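Local coordinates for uncharacterized protein (Streptococcus pneumoniae, PDB 3LFT) that probably serves as the substrate-binding protein of an ABC transporter, here holding L-tryptophan between its two lobes, at residues Ser114-Gln122 against Val261-Ser269. Sequence-based numbering, arbitrary orientation.
With TRP (tryptophan), chain C.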
ATOM      1  N   SER A 114       2.954   6.080   7.206  1.00  5.74           N
ATOM      2  CA  SER A 114       2.184   4.842   7.245  1.00  5.95           C
ATOM      3  C   SER A 114       0.795   5.048   6.665  1.00  5.84           C
ATOM      4  O   SER A 114       0.119   6.031   7.023  1.00  6.55           O
ATOM      5  CB  SER A 114       2.057   4.387   8.705  1.00  6.22           C
ATOM      6  OG  SER A 114       1.126   3.320   8.842  1.00  7.64           O
ATOM      7  N   ASP A 115       0.385   4.154   5.751  1.00  5.67           N
ATOM      8  CA  ASP A 115      -0.956   4.168   5.156  1.00  5.57           C
ATOM      9  C   ASP A 115      -1.808   3.051   5.753  1.00  5.71           C
ATOM     10  O   ASP A 115      -1.747   1.885   5.330  1.00  6.65           O
ATOM     11  CB  ASP A 115      -0.856   4.063   3.614  1.00  6.49           C
ATOM     12  CG  ASP A 115       0.000   2.898   3.116  1.00  6.78           C
ATOM     13  OD1 ASP A 115       1.011   2.545   3.761  1.00  6.34           O
ATOM     14  OD2 ASP A 115      -0.302   2.385   1.993  1.00  6.32           O
ATOM     15  N   HIS A 116      -2.592   3.403   6.773  1.00  6.31           N
ATOM     16  CA  HIS A 116      -3.501   2.473   7.429  1.00  6.32           C
ATOM     17  C   HIS A 116      -4.722   2.204   6.545  1.00  6.69           C
ATOM     18  O   HIS A 116      -5.361   3.134   6.049  1.00  8.21           O
ATOM     19  CB  HIS A 116      -3.949   3.078   8.766  1.00  7.50           C
ATOM     20  CG  HIS A 116      -4.919   2.219   9.511  1.00  8.58           C
ATOM     21  ND1 HIS A 116      -6.279   2.449   9.513  1.00 11.59           N
ATOM     22  CD2 HIS A 116      -4.723   1.105  10.252  1.00 12.16           C
ATOM     23  CE1 HIS A 116      -6.879   1.508  10.226  1.00 12.49           C
ATOM     24  NE2 HIS A 116      -5.959   0.685  10.681  1.00 13.78           N
ATOM     25  N   ASN A 117      -5.062   0.941   6.342  1.00  5.75           N
ATOM     26  CA  ASN A 117      -6.217   0.617   5.504  1.00  6.29           C
ATOM     27  C   ASN A 117      -7.555   0.891   6.178  1.00  6.39           C
ATOM     28  O   ASN A 117      -7.788   0.412   7.287  1.00  5.82           O
ATOM     29  CB  ASN A 117      -6.182  -0.850   5.082  1.00  5.41           C
ATOM     30  CG  ASN A 117      -7.239  -1.154   4.028  1.00  4.75           C
ATOM     31  OD1 ASN A 117      -7.255  -0.487   2.964  1.00  5.23           O
ATOM     32  ND2 ASN A 117      -8.129  -2.110   4.293  1.00  5.30           N
ATOM     33  N   PRO A 118      -8.452   1.658   5.520  1.00  6.02           N
ATOM     34  CA  PRO A 118      -9.725   2.011   6.169  1.00  6.57           C
ATOM     35  C   PRO A 118     -10.747   0.883   6.028  1.00  7.00           C
ATOM     36  O   PRO A 118     -11.715   0.955   5.255  1.00  6.53           O
ATOM     37  CB  PRO A 118     -10.156   3.289   5.444  1.00  7.32           C
ATOM     38  CG  PRO A 118      -9.491   3.251   4.166  1.00  8.72           C
ATOM     39  CD  PRO A 118      -8.215   2.456   4.303  1.00  6.35           C
ATOM     40  N   ALA A 119     -10.526  -0.163   6.816  1.00  6.56           N
ATOM     41  CA  ALA A 119     -11.338  -1.358   6.726  1.00  6.82           C
ATOM     42  C   ALA A 119     -12.811  -1.112   7.034  1.00  6.30           C
ATOM     43  O   ALA A 119     -13.676  -1.637   6.342  1.00  5.40           O
ATOM     44  CB  ALA A 119     -10.778  -2.446   7.640  1.00  7.99           C
ATOM     45  N   GLN A 120     -13.099  -0.373   8.098  1.00  6.01           N
ATOM     46  CA  GLN A 120     -14.494  -0.108   8.450  1.00  6.45           C
ATOM     47  C   GLN A 120     -15.241   0.543   7.293  1.00  5.78           C
ATOM     48  O   GLN A 120     -16.361   0.130   6.946  1.00  5.85           O
ATOM     49  CB  GLN A 120     -14.584   0.755   9.714  1.00  6.81           C
ATOM     50  CG  GLN A 120     -16.023   1.143  10.092  1.00 10.81           C
ATOM     51  CD  GLN A 120     -16.118   1.979  11.360  1.00 15.47           C
ATOM     52  OE1 GLN A 120     -15.208   1.977  12.192  1.00 17.80           O
ATOM     53  NE2 GLN A 120     -17.226   2.697  11.512  1.00 17.54           N
ATOM     54  N   GLN A 121     -14.619   1.555   6.703  1.00  5.85           N
ATOM     55  CA  GLN A 121     -15.234   2.253   5.570  0.50  5.98           C
ATOM     56  C   GLN A 121     -15.389   1.370   4.348  1.00  6.41           C
ATOM     57  O   GLN A 121     -16.379   1.487   3.615  1.00  6.32           O
ATOM     58  CB  GLN A 121     -14.471   3.517   5.195  0.50  5.55           C
ATOM     59  CG  GLN A 121     -14.639   4.687   6.144  0.50  6.04           C
ATOM     60  CD  GLN A 121     -13.740   5.821   5.729  0.50  7.50           C
ATOM     61  OE1 GLN A 121     -12.616   5.939   6.218  0.50  9.83           O
ATOM     62  NE2 GLN A 121     -14.204   6.639   4.780  0.50  6.42           N
ATOM     63  N   GLN A 122     -14.447   0.458   4.121  1.00  6.00           N
ATOM     64  CA  GLN A 122     -14.580  -0.479   3.011  1.00  6.66           C
ATOM     65  C   GLN A 122     -15.748  -1.423   3.240  1.00  6.64           C
ATOM     66  O   GLN A 122     -16.515  -1.684   2.302  1.00  7.24           O
ATOM     67  CB  GLN A 122     -13.279  -1.247   2.808  1.00  6.99           C
ATOM     68  CG  GLN A 122     -12.189  -0.356   2.249  1.00  7.25           C
ATOM     69  CD  GLN A 122     -10.822  -1.002   2.235  1.00  6.02           C
ATOM     70  OE1 GLN A 122     -10.633  -2.109   2.743  1.00  6.64           O
ATOM     71  NE2 GLN A 122      -9.856  -0.298   1.669  1.00  7.03           N
ATOM     72  N   VAL A 261       5.736   8.630  13.833  1.00  5.87           N
ATOM     73  CA  VAL A 261       5.254   8.144  12.550  1.00  5.87           C
ATOM     74  C   VAL A 261       4.050   9.002  12.120  1.00  5.84           C
ATOM     75  O   VAL A 261       3.210   9.375  12.957  1.00  6.63           O
ATOM     76  CB  VAL A 261       4.838   6.670  12.689  1.00  5.24           C
ATOM     77  CG1 VAL A 261       4.240   6.139  11.389  1.00  6.91           C
ATOM     78  CG2 VAL A 261       6.067   5.817  13.055  1.00  6.51           C
ATOM     79  N   ASN A 262       4.017   9.339  10.829  1.00  6.02           N
ATOM     80  CA  ASN A 262       2.893  10.050  10.247  1.00  5.84           C
ATOM     81  C   ASN A 262       1.934   9.017   9.656  1.00  5.91           C
ATOM     82  O   ASN A 262       2.225   8.416   8.626  1.00  6.06           O
ATOM     83  CB  ASN A 262       3.427  10.997   9.152  1.00  6.77           C
ATOM     84  CG  ASN A 262       2.340  11.812   8.503  1.00  7.06           C
ATOM     85  OD1 ASN A 262       1.170  11.446   8.575  1.00  6.89           O
ATOM     86  ND2 ASN A 262       2.712  12.894   7.804  1.00  7.36           N
ATOM     87  N   VAL A 263       0.791   8.840  10.317  1.00  5.62           N
ATOM     88  CA  VAL A 263      -0.214   7.854   9.901  1.00  5.70           C
ATOM     89  C   VAL A 263      -1.358   8.536   9.145  1.00  5.36           C
ATOM     90  O   VAL A 263      -1.973   9.489   9.650  1.00  5.93           O
ATOM     91  CB  VAL A 263      -0.797   7.067  11.114  1.00  5.45           C
ATOM     92  CG1 VAL A 263      -1.800   6.000  10.641  1.00  5.48           C
ATOM     93  CG2 VAL A 263       0.338   6.391  11.893  1.00  7.45           C
ATOM     94  N   PHE A 264      -1.648   8.022   7.953  1.00  4.93           N
ATOM     95  CA  PHE A 264      -2.858   8.386   7.197  1.00  5.03           C
ATOM     96  C   PHE A 264      -3.860   7.260   7.362  1.00  5.22           C
ATOM     97  O   PHE A 264      -3.499   6.082   7.188  1.00  5.97           O
ATOM     98  CB  PHE A 264      -2.535   8.523   5.703  1.00  5.05           C
ATOM     99  CG  PHE A 264      -1.756   9.759   5.337  1.00  4.63           C
ATOM    100  CD1 PHE A 264      -2.335  10.718   4.505  1.00  4.45           C
ATOM    101  CD2 PHE A 264      -0.438   9.946   5.755  1.00  6.05           C
ATOM    102  CE1 PHE A 264      -1.643  11.877   4.142  1.00  5.38           C
ATOM    103  CE2 PHE A 264       0.275  11.105   5.385  1.00  5.09           C
ATOM    104  CZ  PHE A 264      -0.314  12.051   4.578  1.00  6.51           C
ATOM    105  N   SER A 265      -5.104   7.584   7.687  1.00  5.58           N
ATOM    106  CA  SER A 265      -6.060   6.507   7.933  1.00  7.45           C
ATOM    107  C   SER A 265      -7.448   6.722   7.399  1.00  8.18           C
ATOM    108  O   SER A 265      -8.317   5.841   7.509  1.00  9.83           O
ATOM    109  CB  SER A 265      -6.144   6.192   9.427  1.00  8.10           C
ATOM    110  OG  SER A 265      -6.575   7.318  10.175  1.00 11.52           O
ATOM    111  N   THR A 266      -7.755   7.839   6.800  1.00  7.63           N
ATOM    112  CA  THR A 266      -9.201   7.833   6.500  1.00 10.47           C
ATOM    113  C   THR A 266      -9.641   7.608   5.070  1.00 10.46           C
ATOM    114  O   THR A 266     -10.583   6.839   4.781  1.00 12.62           O
ATOM    115  CB  THR A 266      -9.971   8.867   7.237  1.00 11.40           C
ATOM    116  OG1 THR A 266      -9.140  10.020   7.457  1.00 16.41           O
ATOM    117  CG2 THR A 266     -10.300   8.266   8.614  1.00  7.28           C
ATOM    118  N   GLY A 267      -8.951   8.294   4.191  1.00 10.67           N
ATOM    119  CA  GLY A 267      -9.170   8.163   2.787  1.00  8.39           C
ATOM    120  C   GLY A 267     -10.552   8.600   2.352  1.00  7.24           C
ATOM    121  O   GLY A 267     -11.307   9.226   3.103  1.00  8.32           O
ATOM    122  N   LYS A 268     -10.851   8.242   1.109  1.00  6.33           N
ATOM    123  CA  LYS A 268     -12.086   8.607   0.432  1.00  5.98           C
ATOM    124  C   LYS A 268     -12.408   7.507  -0.541  1.00  5.54           C
ATOM    125  O   LYS A 268     -11.523   6.739  -0.942  1.00  5.95           O
ATOM    126  CB  LYS A 268     -11.938   9.913  -0.354  1.00  6.30           C
ATOM    127  CG  LYS A 268     -11.706  11.153   0.484  1.00  6.90           C
ATOM    128  CD  LYS A 268     -11.754  12.435  -0.366  1.00 11.39           C
ATOM    129  CE  LYS A 268     -11.480  13.667   0.484  1.00 13.22           C
ATOM    130  NZ  LYS A 268     -11.099  14.857  -0.336  1.00 16.22           N
ATOM    131  N   SER A 269     -13.677   7.369  -0.883  1.00  5.29           N
ATOM    132  CA  SER A 269     -14.048   6.305  -1.802  1.00  6.24           C
ATOM    133  C   SER A 269     -13.551   6.601  -3.223  1.00  6.25           C
ATOM    134  O   SER A 269     -13.339   7.767  -3.623  1.00  6.45           O
ATOM    135  CB  SER A 269     -15.554   6.087  -1.802  1.00  5.94           C
ATOM    136  OG  SER A 269     -16.170   7.236  -2.333  1.00  6.63           O
TER
HETATM  137  N   TRP C   1       1.399   0.248   2.211  1.00  8.29           N
HETATM  138  CA  TRP C   1       2.016  -0.861   1.426  1.00  8.97           C
HETATM  139  C   TRP C   1       2.990  -1.609   2.278  1.00  8.94           C
HETATM  140  O   TRP C   1       3.868  -2.300   1.756  1.00  8.77           O
HETATM  141  CB  TRP C   1       2.682  -0.295   0.162  1.00  8.71           C
HETATM  142  CG  TRP C   1       1.680   0.389  -0.734  1.00  7.83           C
HETATM  143  CD1 TRP C   1       1.434   1.756  -0.852  1.00  8.47           C
HETATM  144  CD2 TRP C   1       0.735  -0.276  -1.638  1.00  8.23           C
HETATM  145  NE1 TRP C   1       0.425   1.967  -1.762  1.00  8.55           N
HETATM  146  CE2 TRP C   1      -0.037   0.813  -2.244  1.00  8.59           C
HETATM  147  CE3 TRP C   1       0.488  -1.598  -1.922  1.00  8.21           C
HETATM  148  CZ2 TRP C   1      -1.030   0.483  -3.149  1.00  8.72           C
HETATM  149  CZ3 TRP C   1      -0.522  -1.896  -2.832  1.00  9.20           C
HETATM  150  CH2 TRP C   1      -1.258  -0.855  -3.434  1.00  8.94           C
HETATM  151  OXT TRP C   1       2.903  -1.525   3.511  1.00  8.45           O
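S114 and V263 pair side by side, as do D115 and F264, where two parallel strands run edge to edge. Three backbone hydrogen bonds join them: S114 N donates to N262 O at 2.8 Å, F264 N to S114 O at 2.8 Å in a nearly straight bond (173° at the hydrogen), and H116 N, already past the strand end, to F264 O at 2.9 Å in a more bent one (145°). S114 O also receives a CA-H...O contact from V263.

H116 CB lies 3.4 Å from F264 O and also touches V263 CG1 and S265 CB. With CG anti to the backbone N (chi1 178°), the imidazole heads away from 261-269, yet ND1 still passes S265 CB at 3.7 Å. Beyond it, NE2 is hydrogen-bonded to E153. On the face shared with V263, S114 CB meets V261 CG1 at 3.9 Å, and S114 OG is hydrogen-bonded to I91 O. D115 projects from the other face, with F264, and its OD2 accepts a hydrogen bond from TRP N of the bound tryptophan at 2.7 Å. Farther along, P118 CB rests 3.6 Å from T266 O, just ahead of helix 119-129.

Strand 262-264 forms one border of the six-stranded parallel sheet, next to 110-115, and helix 236-251 lies against F264 and D115. Both segments then run from this sheet toward the other lobe, one into helix 119-129, whose Q122 touches helix 145-160, the other into strand 268-271 beside 230-233, consistent with two interlobe hinge connections of a periplasmic-binding-protein fold, with D115 contributing to the ligand pocket.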